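Local coordinates for aminoglycoside 6-adenylyltransferase (Bacillus subtilis, PDB 2PBE), which transfers an adenylyl group from ATP to the O-6 position of streptomycin or streptidine, and so gives the bacterium resistance to streptomycin, at residues T232-G237 with W242-T247; E160-S165 with P268-G273. All blocks are in the same frame, centred on the assembly; numbering follows the deposited sequence.

Contact 1 (T232-G237 with W242-T247); sequences TYSVNG and WKSLFT
Ser244, on the helical segment 242-247, meets the loop segment 232-237 with its whole short side chain. Ser244 CB lies 3.4 Å from Thr232 O, and OG then reaches between two loop residues. A hydrogen bond of 3.1 Å joins Ser244 OG to Ser234 OG, and either hydroxyl may be the donor. Thr232 O, 3.2 Å from Ser244 OG, is at most a weak acceptor; the single proton of Ser244 has other possible takers, among them Glu240 O one turn back on the helix, also weak. With chi1 at -74°, OG stands beside the backbone N of Ser244, within range of both the loop and that carbonyl.

On the flanks carbon atoms take over. Lys243 brings only its aliphatic CE to Ser234 OG (3.9 Å), while its NZ makes a salt bridge to Glu240. One turn further along the helix, Thr247 CG2 touches Thr232 CG2 at 3.9 Å. Its hydroxyl is used within the helix: Thr247 OG1 donates to Lys243 O over 2.8 Å from 45° out of the carbonyl plane; the same oxygen also accepts from Thr247 N. Thr232 OG1 is held by Leu229 O and Arg189 NE.

Gly237 occupies the N-cap position of helix 238-263. The arrangement is a short interhelical connection, in which the link from helix 223-230 folds back on the first turns of the helix it leads into.

Contact 2 (E160-S165 with P268-G273); sequences EFWMVS and PDYDEG
The indole of Trp162 presents one face to the first turn of helix 270-283, where Tyr270 and Asp271 cover it in different ways. Asp271 sits over the six-membered ring: its CA is 3.7 Å from the ring centroid and 14° off the ring normal, a CH-pi contact made by the backbone carbon. With CG anti to the backbone N (chi1 173°), the Asp271 side chain continues alongside the indole in the same direction, and with chi2 near 0° the carboxylate plane lies within 10° of the ring. Asp271 OD1 comes to 3.5 Å from Trp162 CH2, and Asp271 CB to 3.7 Å from Trp162 CZ2. Both carboxylate oxygens have polar partners, OD1 in a salt bridge with Arg253 and OD2 in a hydrogen bond with Tyr267 OH, which probably help fix its rotation.

Tyr270 meets the five-membered end of the indole. Its CB rests 3.5 Å from Trp162 CD1, and the Tyr270 O lies over the same face as Asp271 CA, nearer the rim. The phenol leads away, carrying OH to a hydrogen bond with Asp155. On the opposite face of the indole lies Phe161 CD2, from the same helix.

Trp162 also meets Tyr249 and Phe252 of helix 238-263, and its ring lies where helix 151-173, helix 238-263 and the start of the C-terminal helix 270-283 come together.

Overall arrangement
Both contacts belong to the helical part of the chain, their centres about 18 Å apart, and contact 1 is nested within the stretch of chain that contact 2 closes. Each is partly buried, but two of the six touching residues of contact 1 are exposed, against none of three in contact 2, where Trp162 is buried. Contact 1 is local, binding a connecting loop to the next helix largely through hydroxyls and a carbonyl, whereas contact 2 joins residues more than a hundred positions apart through an aromatic face. Helix 238-263 links them: it supplies one side of contact 1 and, further along, flanks contact 2. Leu245 CD1 also packs against Ser165 OG at 3.6 Å, bringing the two sites into direct touch.

Contact 1 (T232-G237 with W242-T247)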
ATOM      1  N   THR A 232      -9.241 -13.050  -8.976  1.00 34.63           N
ATOM      2  CA  THR A 232      -8.045 -13.861  -9.194  1.00 35.76           C
ATOM      3  C   THR A 232      -8.014 -14.980  -8.176  1.00 37.48           C
ATOM      4  O   THR A 232      -7.090 -15.784  -8.154  1.00 38.49           O
ATOM      5  CB  THR A 232      -6.763 -13.071  -9.029  1.00 35.07           C
ATOM      6  OG1 THR A 232      -6.573 -12.769  -7.642  1.00 36.01           O
ATOM      7  CG2 THR A 232      -6.830 -11.799  -9.845  1.00 34.88           C
ATOM      8  N   TYR A 233      -9.005 -15.009  -7.302  1.00 38.60           N
ATOM      9  CA  TYR A 233      -9.092 -16.053  -6.297  1.00 39.68           C
ATOM     10  C   TYR A 233     -10.185 -16.980  -6.769  1.00 43.12           C
ATOM     11  O   TYR A 233     -11.225 -16.514  -7.200  1.00 44.27           O
ATOM     12  CB  TYR A 233      -9.473 -15.429  -4.961  1.00 35.20           C
ATOM     13  CG  TYR A 233      -8.335 -14.678  -4.326  1.00 31.51           C
ATOM     14  CD1 TYR A 233      -7.352 -15.368  -3.592  1.00 29.99           C
ATOM     15  CD2 TYR A 233      -8.217 -13.270  -4.461  1.00 31.77           C
ATOM     16  CE1 TYR A 233      -6.263 -14.682  -2.991  1.00 29.78           C
ATOM     17  CE2 TYR A 233      -7.124 -12.563  -3.864  1.00 31.80           C
ATOM     18  CZ  TYR A 233      -6.146 -13.286  -3.130  1.00 30.96           C
ATOM     19  OH  TYR A 233      -5.052 -12.649  -2.571  1.00 33.27           O
ATOM     20  N   SER A 234      -9.953 -18.280  -6.735  1.00 47.55           N
ATOM     21  CA  SER A 234     -10.995 -19.222  -7.141  1.00 52.19           C
ATOM     22  C   SER A 234     -10.868 -20.467  -6.268  1.00 53.73           C
ATOM     23  O   SER A 234      -9.770 -20.812  -5.806  1.00 54.91           O
ATOM     24  CB  SER A 234     -10.848 -19.620  -8.614  1.00 53.47           C
ATOM     25  OG  SER A 234     -10.770 -18.479  -9.463  1.00 55.60           O
ATOM     26  N   VAL A 235     -11.997 -21.138  -6.059  1.00 54.60           N
ATOM     27  CA  VAL A 235     -12.060 -22.366  -5.253  1.00 56.32           C
ATOM     28  C   VAL A 235     -11.012 -23.418  -5.686  1.00 56.88           C
ATOM     29  O   VAL A 235     -10.435 -23.302  -6.760  1.00 57.25           O
ATOM     30  CB  VAL A 235     -13.495 -22.969  -5.319  1.00 56.68           C
ATOM     31  CG1 VAL A 235     -14.512 -21.951  -4.816  1.00 55.46           C
ATOM     32  CG2 VAL A 235     -13.820 -23.379  -6.739  1.00 56.02           C
ATOM     33  N   ASN A 236     -10.755 -24.416  -4.837  1.00 56.80           N
ATOM     34  CA  ASN A 236      -9.766 -25.460  -5.120  1.00 56.32           C
ATOM     35  C   ASN A 236     -10.099 -26.271  -6.365  1.00 54.39           C
ATOM     36  O   ASN A 236     -11.276 -26.413  -6.738  1.00 53.47           O
ATOM     37  CB  ASN A 236      -9.648 -26.390  -3.910  1.00 59.50           C
ATOM     38  CG  ASN A 236     -10.870 -27.280  -3.751  1.00 62.20           C
ATOM     39  OD1 ASN A 236     -11.998 -26.796  -3.565  1.00 63.76           O
ATOM     40  ND2 ASN A 236     -10.656 -28.607  -3.831  1.00 62.73           N
ATOM     41  N   GLY A 237      -9.051 -26.772  -7.016  1.00 52.28           N
ATOM     42  CA  GLY A 237      -9.215 -27.560  -8.210  1.00 48.63           C
ATOM     43  C   GLY A 237      -8.180 -27.186  -9.252  1.00 46.30           C
ATOM     44  O   GLY A 237      -7.810 -26.023  -9.377  1.00 45.60           O
ATOM     45  N   TRP A 242      -5.994 -22.911 -13.162  1.00 31.86           N
ATOM     46  CA  TRP A 242      -5.636 -22.405 -14.478  1.00 31.49           C
ATOM     47  C   TRP A 242      -6.386 -21.099 -14.684  1.00 31.62           C
ATOM     48  O   TRP A 242      -5.850 -20.140 -15.244  1.00 32.28           O
ATOM     49  CB  TRP A 242      -6.029 -23.399 -15.576  1.00 30.38           C
ATOM     50  CG  TRP A 242      -5.076 -24.546 -15.782  1.00 29.00           C
ATOM     51  CD1 TRP A 242      -5.292 -25.868 -15.461  1.00 28.42           C
ATOM     52  CD2 TRP A 242      -3.783 -24.490 -16.385  1.00 28.39           C
ATOM     53  NE1 TRP A 242      -4.218 -26.637 -15.829  1.00 26.46           N
ATOM     54  CE2 TRP A 242      -3.268 -25.832 -16.400  1.00 28.30           C
ATOM     55  CE3 TRP A 242      -2.996 -23.445 -16.920  1.00 26.92           C
ATOM     56  CZ2 TRP A 242      -1.994 -26.160 -16.930  1.00 27.42           C
ATOM     57  CZ3 TRP A 242      -1.717 -23.763 -17.456  1.00 27.58           C
ATOM     58  CH2 TRP A 242      -1.232 -25.128 -17.451  1.00 28.08           C
ATOM     59  N   LYS A 243      -7.636 -21.084 -14.223  1.00 31.00           N
ATOM     60  CA  LYS A 243      -8.494 -19.913 -14.338  1.00 30.42           C
ATOM     61  C   LYS A 243      -7.886 -18.748 -13.551  1.00 29.35           C
ATOM     62  O   LYS A 243      -7.715 -17.654 -14.089  1.00 29.02           O
ATOM     63  CB  LYS A 243      -9.895 -20.274 -13.824  1.00 32.11           C
ATOM     64  CG  LYS A 243     -10.956 -19.186 -13.998  1.00 36.18           C
ATOM     65  CD  LYS A 243     -12.381 -19.711 -13.786  1.00 37.94           C
ATOM     66  CE  LYS A 243     -12.654 -20.232 -12.379  1.00 38.97           C
ATOM     67  NZ  LYS A 243     -14.109 -20.587 -12.229  1.00 39.13           N
ATOM     68  N   SER A 244      -7.540 -18.981 -12.295  1.00 29.35           N
ATOM     69  CA  SER A 244      -6.940 -17.939 -11.472  1.00 30.41           C
ATOM     70  C   SER A 244      -5.708 -17.364 -12.166  1.00 30.08           C
ATOM     71  O   SER A 244      -5.534 -16.156 -12.221  1.00 30.08           O
ATOM     72  CB  SER A 244      -6.528 -18.499 -10.113  1.00 30.71           C
ATOM     73  OG  SER A 244      -7.653 -18.732  -9.285  1.00 32.74           O
ATOM     74  N   LEU A 245      -4.861 -18.245 -12.695  1.00 30.23           N
ATOM     75  CA  LEU A 245      -3.627 -17.836 -13.375  1.00 28.92           C
ATOM     76  C   LEU A 245      -3.883 -17.018 -14.621  1.00 28.25           C
ATOM     77  O   LEU A 245      -3.261 -15.975 -14.831  1.00 26.30           O
ATOM     78  CB  LEU A 245      -2.796 -19.067 -13.750  1.00 29.80           C
ATOM     79  CG  LEU A 245      -1.496 -18.727 -14.488  1.00 30.99           C
ATOM     80  CD1 LEU A 245      -0.525 -18.017 -13.557  1.00 30.64           C
ATOM     81  CD2 LEU A 245      -0.885 -20.009 -15.016  1.00 33.04           C
ATOM     82  N   PHE A 246      -4.779 -17.507 -15.470  1.00 27.96           N
ATOM     83  CA  PHE A 246      -5.082 -16.767 -16.681  1.00 28.00           C
ATOM     84  C   PHE A 246      -5.697 -15.424 -16.338  1.00 27.94           C
ATOM     85  O   PHE A 246      -5.497 -14.453 -17.063  1.00 28.16           O
ATOM     86  CB  PHE A 246      -6.016 -17.552 -17.595  1.00 28.71           C
ATOM     87  CG  PHE A 246      -5.407 -18.810 -18.154  1.00 31.03           C
ATOM     88  CD1 PHE A 246      -4.020 -18.904 -18.412  1.00 30.14           C
ATOM     89  CD2 PHE A 246      -6.230 -19.899 -18.481  1.00 31.45           C
ATOM     90  CE1 PHE A 246      -3.465 -20.085 -18.996  1.00 31.43           C
ATOM     91  CE2 PHE A 246      -5.701 -21.082 -19.063  1.00 31.97           C
ATOM     92  CZ  PHE A 246      -4.314 -21.174 -19.319  1.00 32.09           C
ATOM     93  N   THR A 247      -6.436 -15.377 -15.235  1.00 26.46           N
ATOM     94  CA  THR A 247      -7.065 -14.132 -14.799  1.00 26.60           C
ATOM     95  C   THR A 247      -5.962 -13.127 -14.436  1.00 26.69           C
ATOM     96  O   THR A 247      -6.060 -11.958 -14.791  1.00 27.71           O
ATOM     97  CB  THR A 247      -8.046 -14.397 -13.619  1.00 27.12           C
ATOM     98  OG1 THR A 247      -9.136 -15.194 -14.100  1.00 26.65           O
ATOM     99  CG2 THR A 247      -8.603 -13.083 -13.031  1.00 23.63           C
TER

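Contact 2 (E160-S165 with P268-G273)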
ATOM      1  N   GLU A 160       9.762 -10.896 -13.429  1.00 23.43           N
ATOM      2  CA  GLU A 160       9.419 -11.775 -12.318  1.00 24.99           C
ATOM      3  C   GLU A 160       8.030 -12.368 -12.470  1.00 24.98           C
ATOM      4  O   GLU A 160       7.823 -13.569 -12.273  1.00 25.35           O
ATOM      5  CB  GLU A 160       9.494 -11.002 -10.996  1.00 27.52           C
ATOM      6  CG  GLU A 160       9.211 -11.830  -9.742  1.00 32.91           C
ATOM      7  CD  GLU A 160      10.301 -12.853  -9.423  1.00 36.57           C
ATOM      8  OE1 GLU A 160      10.222 -13.484  -8.345  1.00 38.37           O
ATOM      9  OE2 GLU A 160      11.229 -13.036 -10.246  1.00 39.02           O
ATOM     10  N   PHE A 161       7.073 -11.513 -12.814  1.00 24.27           N
ATOM     11  CA  PHE A 161       5.696 -11.950 -13.000  1.00 22.23           C
ATOM     12  C   PHE A 161       5.604 -13.135 -13.952  1.00 22.62           C
ATOM     13  O   PHE A 161       5.172 -14.215 -13.575  1.00 22.94           O
ATOM     14  CB  PHE A 161       4.843 -10.836 -13.581  1.00 21.16           C
ATOM     15  CG  PHE A 161       3.415 -11.237 -13.816  1.00 19.46           C
ATOM     16  CD1 PHE A 161       2.508 -11.246 -12.747  1.00 17.40           C
ATOM     17  CD2 PHE A 161       2.976 -11.651 -15.087  1.00 19.31           C
ATOM     18  CE1 PHE A 161       1.169 -11.661 -12.926  1.00 15.55           C
ATOM     19  CE2 PHE A 161       1.632 -12.072 -15.288  1.00 18.30           C
ATOM     20  CZ  PHE A 161       0.729 -12.072 -14.186  1.00 17.39           C
ATOM     21  N   TRP A 162       6.009 -12.914 -15.197  1.00 23.76           N
ATOM     22  CA  TRP A 162       5.930 -13.963 -16.193  1.00 24.74           C
ATOM     23  C   TRP A 162       6.831 -15.158 -15.930  1.00 25.72           C
ATOM     24  O   TRP A 162       6.437 -16.296 -16.213  1.00 25.62           O
ATOM     25  CB  TRP A 162       6.185 -13.374 -17.573  1.00 24.86           C
ATOM     26  CG  TRP A 162       5.153 -12.367 -17.944  1.00 23.74           C
ATOM     27  CD1 TRP A 162       5.264 -11.003 -17.838  1.00 23.46           C
ATOM     28  CD2 TRP A 162       3.831 -12.625 -18.415  1.00 23.05           C
ATOM     29  NE1 TRP A 162       4.088 -10.395 -18.215  1.00 23.39           N
ATOM     30  CE2 TRP A 162       3.188 -11.358 -18.572  1.00 23.75           C
ATOM     31  CE3 TRP A 162       3.115 -13.801 -18.721  1.00 23.22           C
ATOM     32  CZ2 TRP A 162       1.849 -11.220 -19.029  1.00 23.73           C
ATOM     33  CZ3 TRP A 162       1.757 -13.677 -19.180  1.00 25.19           C
ATOM     34  CH2 TRP A 162       1.146 -12.380 -19.326  1.00 24.75           C
HETATM   35  N   MSE A 163       8.023 -14.922 -15.387  1.00 26.70           N
HETATM   36  CA  MSE A 163       8.914 -16.037 -15.121  1.00 28.36           C
HETATM   37  C   MSE A 163       8.365 -16.974 -14.071  1.00 28.45           C
HETATM   38  O   MSE A 163       8.224 -18.169 -14.324  1.00 27.98           O
HETATM   39  CB  MSE A 163      10.296 -15.544 -14.695  1.00 34.19           C
HETATM   40  CG  MSE A 163      11.329 -16.670 -14.477  1.00 40.84           C
HETATM   41 SE   MSE A 163      11.696 -17.799 -16.057  1.00 54.68          SE
HETATM   42  CE  MSE A 163      13.227 -16.870 -16.828  1.00 47.01           C
ATOM     43  N   VAL A 164       8.060 -16.445 -12.895  1.00 27.77           N
ATOM     44  CA  VAL A 164       7.558 -17.277 -11.827  1.00 29.07           C
ATOM     45  C   VAL A 164       6.231 -17.877 -12.268  1.00 30.29           C
ATOM     46  O   VAL A 164       5.805 -18.942 -11.801  1.00 30.25           O
ATOM     47  CB  VAL A 164       7.382 -16.460 -10.560  1.00 29.41           C
ATOM     48  CG1 VAL A 164       6.738 -17.302  -9.472  1.00 28.95           C
ATOM     49  CG2 VAL A 164       8.746 -15.945 -10.109  1.00 28.36           C
ATOM     50  N   SER A 165       5.587 -17.182 -13.191  1.00 30.46           N
ATOM     51  CA  SER A 165       4.315 -17.629 -13.709  1.00 30.66           C
ATOM     52  C   SER A 165       4.433 -19.015 -14.352  1.00 32.17           C
ATOM     53  O   SER A 165       3.501 -19.829 -14.266  1.00 32.83           O
ATOM     54  CB  SER A 165       3.811 -16.621 -14.734  1.00 30.53           C
ATOM     55  OG  SER A 165       2.531 -16.977 -15.169  1.00 32.08           O
ATOM     56  N   PRO A 268       7.481  -5.068 -22.399  1.00 32.38           N
ATOM     57  CA  PRO A 268       8.287  -6.269 -22.616  1.00 32.82           C
ATOM     58  C   PRO A 268       7.653  -7.277 -23.544  1.00 32.72           C
ATOM     59  O   PRO A 268       6.496  -7.147 -23.919  1.00 31.86           O
ATOM     60  CB  PRO A 268       8.445  -6.832 -21.212  1.00 33.40           C
ATOM     61  CG  PRO A 268       8.283  -5.635 -20.334  1.00 33.55           C
ATOM     62  CD  PRO A 268       7.144  -4.915 -20.976  1.00 32.06           C
ATOM     63  N   ASP A 269       8.422  -8.304 -23.889  1.00 33.57           N
ATOM     64  CA  ASP A 269       7.926  -9.357 -24.758  1.00 34.74           C
ATOM     65  C   ASP A 269       7.651 -10.617 -23.949  1.00 33.70           C
ATOM     66  O   ASP A 269       7.312 -11.672 -24.512  1.00 33.92           O
ATOM     67  CB  ASP A 269       8.919  -9.665 -25.892  1.00 37.21           C
ATOM     68  CG  ASP A 269      10.300 -10.060 -25.387  1.00 41.15           C
ATOM     69  OD1 ASP A 269      10.398 -10.927 -24.496  1.00 44.09           O
ATOM     70  OD2 ASP A 269      11.307  -9.524 -25.888  1.00 44.77           O
ATOM     71  N   TYR A 270       7.789 -10.498 -22.631  1.00 30.41           N
ATOM     72  CA  TYR A 270       7.542 -11.617 -21.745  1.00 28.09           C
ATOM     73  C   TYR A 270       6.103 -12.094 -21.878  1.00 28.17           C
ATOM     74  O   TYR A 270       5.839 -13.289 -21.844  1.00 28.38           O
ATOM     75  CB  TYR A 270       7.810 -11.231 -20.299  1.00 28.22           C
ATOM     76  CG  TYR A 270       9.133 -10.535 -20.065  1.00 29.23           C
ATOM     77  CD1 TYR A 270      10.323 -11.000 -20.673  1.00 28.52           C
ATOM     78  CD2 TYR A 270       9.218  -9.435 -19.168  1.00 29.30           C
ATOM     79  CE1 TYR A 270      11.586 -10.384 -20.387  1.00 30.04           C
ATOM     80  CE2 TYR A 270      10.465  -8.809 -18.874  1.00 29.59           C
ATOM     81  CZ  TYR A 270      11.647  -9.292 -19.480  1.00 29.82           C
ATOM     82  OH  TYR A 270      12.872  -8.727 -19.183  1.00 32.16           O
ATOM     83  N   ASP A 271       5.176 -11.152 -22.016  1.00 28.37           N
ATOM     84  CA  ASP A 271       3.750 -11.459 -22.153  1.00 28.56           C
ATOM     85  C   ASP A 271       3.564 -12.438 -23.311  1.00 29.46           C
ATOM     86  O   ASP A 271       3.163 -13.597 -23.140  1.00 29.07           O
ATOM     87  CB  ASP A 271       2.985 -10.154 -22.429  1.00 28.51           C
ATOM     88  CG  ASP A 271       1.494 -10.359 -22.751  1.00 29.16           C
ATOM     89  OD1 ASP A 271       0.996 -11.505 -22.749  1.00 29.24           O
ATOM     90  OD2 ASP A 271       0.813  -9.331 -23.013  1.00 27.68           O
ATOM     91  N   GLU A 272       3.871 -11.946 -24.498  1.00 30.38           N
ATOM     92  CA  GLU A 272       3.762 -12.714 -25.720  1.00 32.71           C
ATOM     93  C   GLU A 272       4.514 -14.047 -25.687  1.00 31.88           C
ATOM     94  O   GLU A 272       3.976 -15.088 -26.075  1.00 32.10           O
ATOM     95  CB  GLU A 272       4.284 -11.860 -26.861  1.00 36.48           C
ATOM     96  CG  GLU A 272       4.171 -12.460 -28.214  1.00 43.60           C
ATOM     97  CD  GLU A 272       4.666 -11.492 -29.255  1.00 48.89           C
ATOM     98  OE1 GLU A 272       5.858 -11.097 -29.162  1.00 51.00           O
ATOM     99  OE2 GLU A 272       3.869 -11.120 -30.152  1.00 52.67           O
ATOM    100  N   GLY A 273       5.768 -14.002 -25.262  1.00 30.76           N
ATOM    101  CA  GLY A 273       6.563 -15.213 -25.202  1.00 29.95           C
ATOM    102  C   GLY A 273       5.959 -16.282 -24.311  1.00 31.18           C
ATOM    103  O   GLY A 273       5.864 -17.456 -24.702  1.00 31.31           O
TER